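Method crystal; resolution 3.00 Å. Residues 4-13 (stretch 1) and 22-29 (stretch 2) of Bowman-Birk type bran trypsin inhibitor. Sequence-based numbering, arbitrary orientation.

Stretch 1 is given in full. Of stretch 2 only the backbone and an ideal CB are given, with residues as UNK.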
ATOM      1  N   PRO A   4      16.242  -5.755  -8.848  1.00 53.07           N
ATOM      2  CA  PRO A   4      17.215  -5.044  -9.687  1.00 53.91           C
ATOM      3  C   PRO A   4      18.548  -4.699  -9.040  1.00 54.68           C
ATOM      4  O   PRO A   4      19.194  -3.741  -9.447  1.00 54.79           O
ATOM      5  CB  PRO A   4      16.453  -3.787 -10.113  1.00 54.00           C
ATOM      6  CG  PRO A   4      15.624  -3.499  -8.904  1.00 52.95           C
ATOM      7  CD  PRO A   4      15.087  -4.887  -8.559  1.00 52.72           C
ATOM      8  N   TRP A   5      18.953  -5.470  -8.036  1.00 55.73           N
ATOM      9  CA  TRP A   5      20.219  -5.238  -7.351  1.00 56.35           C
ATOM     10  C   TRP A   5      20.527  -6.373  -6.387  1.00 57.17           C
ATOM     11  O   TRP A   5      19.624  -6.971  -5.807  1.00 58.49           O
ATOM     12  CB  TRP A   5      20.177  -3.919  -6.590  1.00 56.69           C
ATOM     13  CG  TRP A   5      19.112  -3.870  -5.564  1.00 58.23           C
ATOM     14  CD1 TRP A   5      19.059  -4.575  -4.397  1.00 58.52           C
ATOM     15  CD2 TRP A   5      17.943  -3.044  -5.588  1.00 58.95           C
ATOM     16  NE1 TRP A   5      17.929  -4.235  -3.687  1.00 60.11           N
ATOM     17  CE2 TRP A   5      17.228  -3.296  -4.396  1.00 59.33           C
ATOM     18  CE3 TRP A   5      17.432  -2.112  -6.502  1.00 59.07           C
ATOM     19  CZ2 TRP A   5      16.029  -2.647  -4.091  1.00 59.92           C
ATOM     20  CZ3 TRP A   5      16.241  -1.466  -6.202  1.00 60.26           C
ATOM     21  CH2 TRP A   5      15.551  -1.737  -5.002  1.00 60.11           C
ATOM     22  N   LYS A   6      21.811  -6.669  -6.221  1.00 57.76           N
ATOM     23  CA  LYS A   6      22.236  -7.734  -5.331  1.00 57.80           C
ATOM     24  C   LYS A   6      22.178  -7.315  -3.864  1.00 57.18           C
ATOM     25  O   LYS A   6      21.679  -8.052  -3.026  1.00 57.73           O
ATOM     26  CB  LYS A   6      23.645  -8.202  -5.706  1.00 58.08           C
ATOM     27  CG  LYS A   6      23.703  -9.149  -6.910  1.00 58.13           C
ATOM     28  CD  LYS A   6      23.421  -8.427  -8.225  1.00 59.43           C
ATOM     29  CE  LYS A   6      23.323  -9.404  -9.391  1.00 59.60           C
ATOM     30  NZ  LYS A   6      22.230 -10.390  -9.201  1.00 59.85           N
ATOM     31  N   CYS A   7      22.687  -6.140  -3.540  1.00 57.36           N
ATOM     32  CA  CYS A   7      22.629  -5.682  -2.163  1.00 58.33           C
ATOM     33  C   CYS A   7      22.224  -4.214  -2.199  1.00 57.95           C
ATOM     34  O   CYS A   7      22.199  -3.611  -3.265  1.00 56.63           O
ATOM     35  CB  CYS A   7      23.995  -5.840  -1.476  1.00 58.87           C
ATOM     36  SG  CYS A   7      25.252  -4.660  -2.054  1.00 61.13           S
ATOM     37  N   CYS A   8      21.873  -3.648  -1.052  1.00 59.49           N
ATOM     38  CA  CYS A   8      21.513  -2.232  -1.003  1.00 62.67           C
ATOM     39  C   CYS A   8      21.503  -1.793   0.450  1.00 65.06           C
ATOM     40  O   CYS A   8      21.039  -2.532   1.317  1.00 64.55           O
ATOM     41  CB  CYS A   8      20.141  -1.958  -1.658  1.00 61.72           C
ATOM     42  SG  CYS A   8      19.729  -0.177  -1.739  1.00 60.58           S
ATOM     43  N   ASP A   9      22.052  -0.603   0.703  1.00 67.77           N
ATOM     44  CA  ASP A   9      22.138  -0.036   2.052  1.00 69.53           C
ATOM     45  C   ASP A   9      21.015   0.963   2.227  1.00 70.40           C
ATOM     46  O   ASP A   9      20.093   0.744   3.019  1.00 70.88           O
ATOM     47  CB  ASP A   9      23.492   0.657   2.257  1.00 70.06           C
ATOM     48  CG  ASP A   9      24.649  -0.324   2.286  1.00 71.96           C
ATOM     49  OD1 ASP A   9      24.738  -1.123   3.243  1.00 71.58           O
ATOM     50  OD2 ASP A   9      25.469  -0.303   1.347  1.00 72.77           O
ATOM     51  N   ASN A  10      21.098   2.066   1.488  1.00 70.21           N
ATOM     52  CA  ASN A  10      20.055   3.067   1.548  1.00 70.06           C
ATOM     53  C   ASN A  10      18.857   2.513   0.816  1.00 70.19           C
ATOM     54  O   ASN A  10      18.709   2.693  -0.399  1.00 70.53           O
ATOM     55  CB  ASN A  10      20.506   4.369   0.903  1.00 70.26           C
ATOM     56  CG  ASN A  10      21.298   5.229   1.851  1.00 69.85           C
ATOM     57  OD1 ASN A  10      20.818   5.564   2.935  1.00 69.63           O
ATOM     58  ND2 ASN A  10      22.518   5.597   1.456  1.00 68.01           N
ATOM     59  N   ILE A  11      18.016   1.809   1.569  1.00 69.09           N
ATOM     60  CA  ILE A  11      16.803   1.213   1.025  1.00 67.93           C
ATOM     61  C   ILE A  11      15.620   2.072   1.441  1.00 66.86           C
ATOM     62  O   ILE A  11      15.345   2.231   2.629  1.00 66.80           O
ATOM     63  CB  ILE A  11      16.573  -0.230   1.550  1.00 68.35           C
ATOM     64  CG1 ILE A  11      17.775  -1.120   1.222  1.00 68.49           C
ATOM     65  CG2 ILE A  11      15.333  -0.814   0.903  1.00 67.74           C
ATOM     66  CD1 ILE A  11      17.684  -2.511   1.821  1.00 60.41           C
ATOM     67  N   LYS A  12      14.937   2.640   0.456  1.00 65.18           N
ATOM     68  CA  LYS A  12      13.783   3.479   0.734  1.00 63.58           C
ATOM     69  C   LYS A  12      12.518   2.671   0.516  1.00 62.27           C
ATOM     70  O   LYS A  12      12.478   1.807  -0.356  1.00 62.35           O
ATOM     71  CB  LYS A  12      13.776   4.711  -0.184  1.00 64.38           C
ATOM     72  CG  LYS A  12      12.556   5.628  -0.015  1.00 64.30           C
ATOM     73  CD  LYS A  12      12.350   6.089   1.448  1.00 63.95           C
ATOM     74  CE  LYS A  12      13.515   6.938   1.971  1.00 62.14           C
ATOM     75  NZ  LYS A  12      13.256   7.516   3.318  1.00 60.69           N
ATOM     76  N   ARG A  13      11.497   2.942   1.322  1.00 59.60           N
ATOM     77  CA  ARG A  13      10.224   2.248   1.189  1.00 57.57           C
ATOM     78  C   ARG A  13       9.166   3.214   0.710  1.00 56.03           C
ATOM     79  O   ARG A  13       8.953   4.262   1.322  1.00 56.98           O
ATOM     80  CB  ARG A  13       9.781   1.653   2.522  1.00 58.59           C
ATOM     81  CG  ARG A  13       8.311   1.282   2.537  1.00 56.72           C
ATOM     82  CD  ARG A  13       7.936   0.436   3.731  1.00 53.56           C
ATOM     83  NE  ARG A  13       6.570  -0.042   3.588  1.00 53.45           N
ATOM     84  CZ  ARG A  13       6.110  -1.143   4.162  1.00 53.77           C
ATOM     85  NH1 ARG A  13       4.849  -1.518   3.984  1.00 54.45           N
ATOM     86  NH2 ARG A  13       6.919  -1.868   4.913  1.00 53.25           N
ATOM     87  N   UNK A  22       6.650  -2.021  -1.889  1.00 50.31           N
ATOM     88  CA  UNK A  22       7.347  -1.725  -3.125  1.00 52.28           C
ATOM     89  C   UNK A  22       8.467  -0.855  -2.651  1.00 53.65           C
ATOM     90  O   UNK A  22       8.227   0.148  -1.986  1.00 54.89           O
ATOM     91  CB  UNK A  22       6.472  -1.061  -4.191  1.00 52.28           C
ATOM     92  N   UNK A  23       9.699  -1.240  -2.962  1.00 54.32           N
ATOM     93  CA  UNK A  23      10.830  -0.445  -2.509  1.00 54.23           C
ATOM     94  C   UNK A  23      11.747   0.062  -3.625  1.00 56.11           C
ATOM     95  O   UNK A  23      11.750  -0.454  -4.749  1.00 56.32           O
ATOM     96  CB  UNK A  23      11.656  -1.274  -1.523  1.00 54.23           C
ATOM     97  N   UNK A  24      12.521   1.087  -3.287  1.00 58.07           N
ATOM     98  CA  UNK A  24      13.475   1.694  -4.202  1.00 59.53           C
ATOM     99  C   UNK A  24      14.864   1.634  -3.552  1.00 59.38           C
ATOM    100  O   UNK A  24      14.979   1.612  -2.325  1.00 58.39           O
ATOM    101  CB  UNK A  24      13.079   3.133  -4.539  1.00 59.53           C
ATOM    102  N   UNK A  25      15.915   1.577  -4.368  1.00 60.12           N
ATOM    103  CA  UNK A  25      17.272   1.535  -3.821  1.00 61.12           C
ATOM    104  C   UNK A  25      18.082   2.756  -4.207  1.00 62.94           C
ATOM    105  O   UNK A  25      18.197   3.095  -5.381  1.00 62.14           O
ATOM    106  CB  UNK A  25      17.994   0.271  -4.293  1.00 61.12           C
ATOM    107  N   UNK A  26      18.640   3.417  -3.201  1.00 65.34           N
ATOM    108  CA  UNK A  26      19.440   4.610  -3.426  1.00 68.11           C
ATOM    109  C   UNK A  26      20.876   4.259  -3.826  1.00 68.91           C
ATOM    110  O   UNK A  26      21.215   4.243  -5.007  1.00 69.37           O
ATOM    111  CB  UNK A  26      19.442   5.483  -2.170  1.00 68.11           C
ATOM    112  N   UNK A  27      21.708   3.963  -2.834  1.00 69.22           N
ATOM    113  CA  UNK A  27      23.103   3.631  -3.065  1.00 70.98           C
ATOM    114  C   UNK A  27      23.816   4.565  -4.047  1.00 71.22           C
ATOM    115  O   UNK A  27      23.305   4.868  -5.129  1.00 69.89           O
ATOM    116  CB  UNK A  27      23.197   2.193  -3.578  1.00 70.98           C
ATOM    117  N   UNK A  28      25.012   5.000  -3.652  1.00 71.77           N
ATOM    118  CA  UNK A  28      25.851   5.889  -4.454  1.00 73.11           C
ATOM    119  C   UNK A  28      26.071   5.289  -5.861  1.00 72.49           C
ATOM    120  O   UNK A  28      25.628   5.859  -6.866  1.00 72.19           O
ATOM    121  CB  UNK A  28      27.191   6.128  -3.756  1.00 73.11           C
ATOM    122  N   UNK A  29      26.769   4.153  -5.928  1.00 71.21           N
ATOM    123  CA  UNK A  29      27.014   3.447  -7.192  1.00 71.73           C
ATOM    124  C   UNK A  29      27.899   4.104  -8.256  1.00 73.19           C
ATOM    125  O   UNK A  29      28.288   5.276  -8.149  1.00 73.61           O
ATOM    126  CB  UNK A  29      25.655   3.171  -7.839  1.00 71.73           C
TER

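Stretch 2 enters as a strand, 22-25, antiparallel to I11-R13. Position 22 has extended backbone angles, and its ideal CB has nothing of stretch 1 within 5.5 Å, so the visible atoms hardly restrict the choice. It is Q22, whose side chain leads away and hydrogen-bonds elsewhere in the structure.

Position 23 pairs with R13 without hydrogen bonds, and its CB lies on the sheet face that carries I11 and R13. An isoleucine branch and the aliphatic part of an arginine offer a surface for any broad apolar or aromatic side chain. The residue is W23. Its ring takes CE3 to 3.8 Å from R13 CB and 4.3 Å from I11 CG2, while the R13 guanidinium, CZ 5.3 Å from the centroid of the W23 six-membered ring, adds at most a weak cation-pi attraction.

At position 24 the backbone does the pairing: its N donates to K12 O and its O accepts from K12 N, both at 3.0 Å. The CB shares the face of K12, whose side-chain end leads away, leaving space for long or polar residues. R24 occupies it.

Position 25 is far more restricted. Its CB is on the I11 face, and the ideal CB lies 3.1 Å from both C8 SG and W5 CZ3. So little room beside a cysteine sulfur favours a small residue, above all a second cysteine. C25 closes a disulfide with C8 (SG to SG 2.0 Å, chi3 98°). Its CB sits over one face of the W5 ring, 3.1 Å from the six-membered ring centroid, a close CH-pi contact; its SG lies over the ring face as well.

Position 26 leaves the strand, but its N still donates to N10 O at 2.9 Å. The CB points toward stretch 1 beside N10, where a small or polar side chain would suit. N26 places its CB 3.4 Å from N10 CB.

Position 27 has phi/psi of 45/133°, a region that, by the backbone alone, only glycine occupies easily. Its CB points sideways, but the backbone N atoms of D9 and N10 offer donors to a short acceptor. D27 supplies one: OD2 accepts from D9 N at 3.1 Å and, weakly, from N10 N at 3.5 Å, despite D9 OD2 lying 3.9 Å from the same D27 OD2.

Positions 28 and 29 have ideal CB atoms beyond 5.5 Å of stretch 1, so many residues would fit. E28 brings OE2 to 3.7 Å from N10 ND2; L29 makes no contact.

Stretch 2 22-29: QWRCNDEL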
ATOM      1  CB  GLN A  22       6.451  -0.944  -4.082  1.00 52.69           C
ATOM      2  CG  GLN A  22       5.087  -1.580  -4.262  1.00 52.72           C
ATOM      3  CD  GLN A  22       4.302  -0.987  -5.401  1.00 53.95           C
ATOM      4  OE1 GLN A  22       4.126   0.231  -5.482  1.00 53.35           O
ATOM      5  NE2 GLN A  22       3.815  -1.848  -6.291  1.00 53.40           N
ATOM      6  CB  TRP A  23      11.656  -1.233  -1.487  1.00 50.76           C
ATOM      7  CG  TRP A  23      10.932  -2.344  -0.793  1.00 48.28           C
ATOM      8  CD1 TRP A  23      10.363  -3.439  -1.379  1.00 47.75           C
ATOM      9  CD2 TRP A  23      10.813  -2.540   0.624  1.00 47.50           C
ATOM     10  NE1 TRP A  23       9.910  -4.313  -0.415  1.00 47.36           N
ATOM     11  CE2 TRP A  23      10.172  -3.786   0.822  1.00 46.93           C
ATOM     12  CE3 TRP A  23      11.193  -1.793   1.744  1.00 46.27           C
ATOM     13  CZ2 TRP A  23       9.903  -4.300   2.095  1.00 44.68           C
ATOM     14  CZ3 TRP A  23      10.926  -2.309   3.014  1.00 46.35           C
ATOM     15  CH2 TRP A  23      10.287  -3.551   3.176  1.00 45.08           C
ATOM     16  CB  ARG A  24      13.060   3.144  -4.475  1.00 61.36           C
ATOM     17  CG  ARG A  24      13.964   3.895  -5.422  1.00 64.58           C
ATOM     18  CD  ARG A  24      13.334   5.208  -5.845  1.00 66.50           C
ATOM     19  NE  ARG A  24      12.012   5.013  -6.449  1.00 68.25           N
ATOM     20  CZ  ARG A  24      11.399   5.908  -7.224  1.00 68.39           C
ATOM     21  NH1 ARG A  24      11.996   7.063  -7.501  1.00 68.42           N
ATOM     22  NH2 ARG A  24      10.185   5.658  -7.704  1.00 67.17           N
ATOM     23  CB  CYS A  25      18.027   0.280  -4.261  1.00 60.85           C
ATOM     24  SG  CYS A  25      19.758   0.323  -3.716  1.00 59.45           S
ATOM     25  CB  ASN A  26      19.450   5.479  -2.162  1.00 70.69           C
ATOM     26  CG  ASN A  26      18.078   6.057  -1.825  1.00 72.93           C
ATOM     27  OD1 ASN A  26      17.907   6.687  -0.776  1.00 75.57           O
ATOM     28  ND2 ASN A  26      17.102   5.858  -2.712  1.00 72.83           N
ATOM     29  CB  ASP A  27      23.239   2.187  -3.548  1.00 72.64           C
ATOM     30  CG  ASP A  27      23.531   1.218  -2.415  1.00 74.31           C
ATOM     31  OD1 ASP A  27      24.150   0.159  -2.681  1.00 75.28           O
ATOM     32  OD2 ASP A  27      23.136   1.515  -1.264  1.00 75.15           O
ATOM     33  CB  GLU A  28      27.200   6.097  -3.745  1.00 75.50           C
ATOM     34  CG  GLU A  28      27.165   6.024  -2.197  1.00 79.12           C
ATOM     35  CD  GLU A  28      26.210   7.026  -1.538  1.00 80.48           C
ATOM     36  OE1 GLU A  28      26.216   8.220  -1.927  1.00 79.16           O
ATOM     37  OE2 GLU A  28      25.461   6.622  -0.616  1.00 81.53           O
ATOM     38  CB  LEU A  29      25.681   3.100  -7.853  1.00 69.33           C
ATOM     39  CG  LEU A  29      24.701   2.215  -7.088  1.00 67.30           C
ATOM     40  CD1 LEU A  29      23.288   2.660  -7.418  1.00 67.42           C
ATOM     41  CD2 LEU A  29      24.920   0.754  -7.436  1.00 65.16           C
TER
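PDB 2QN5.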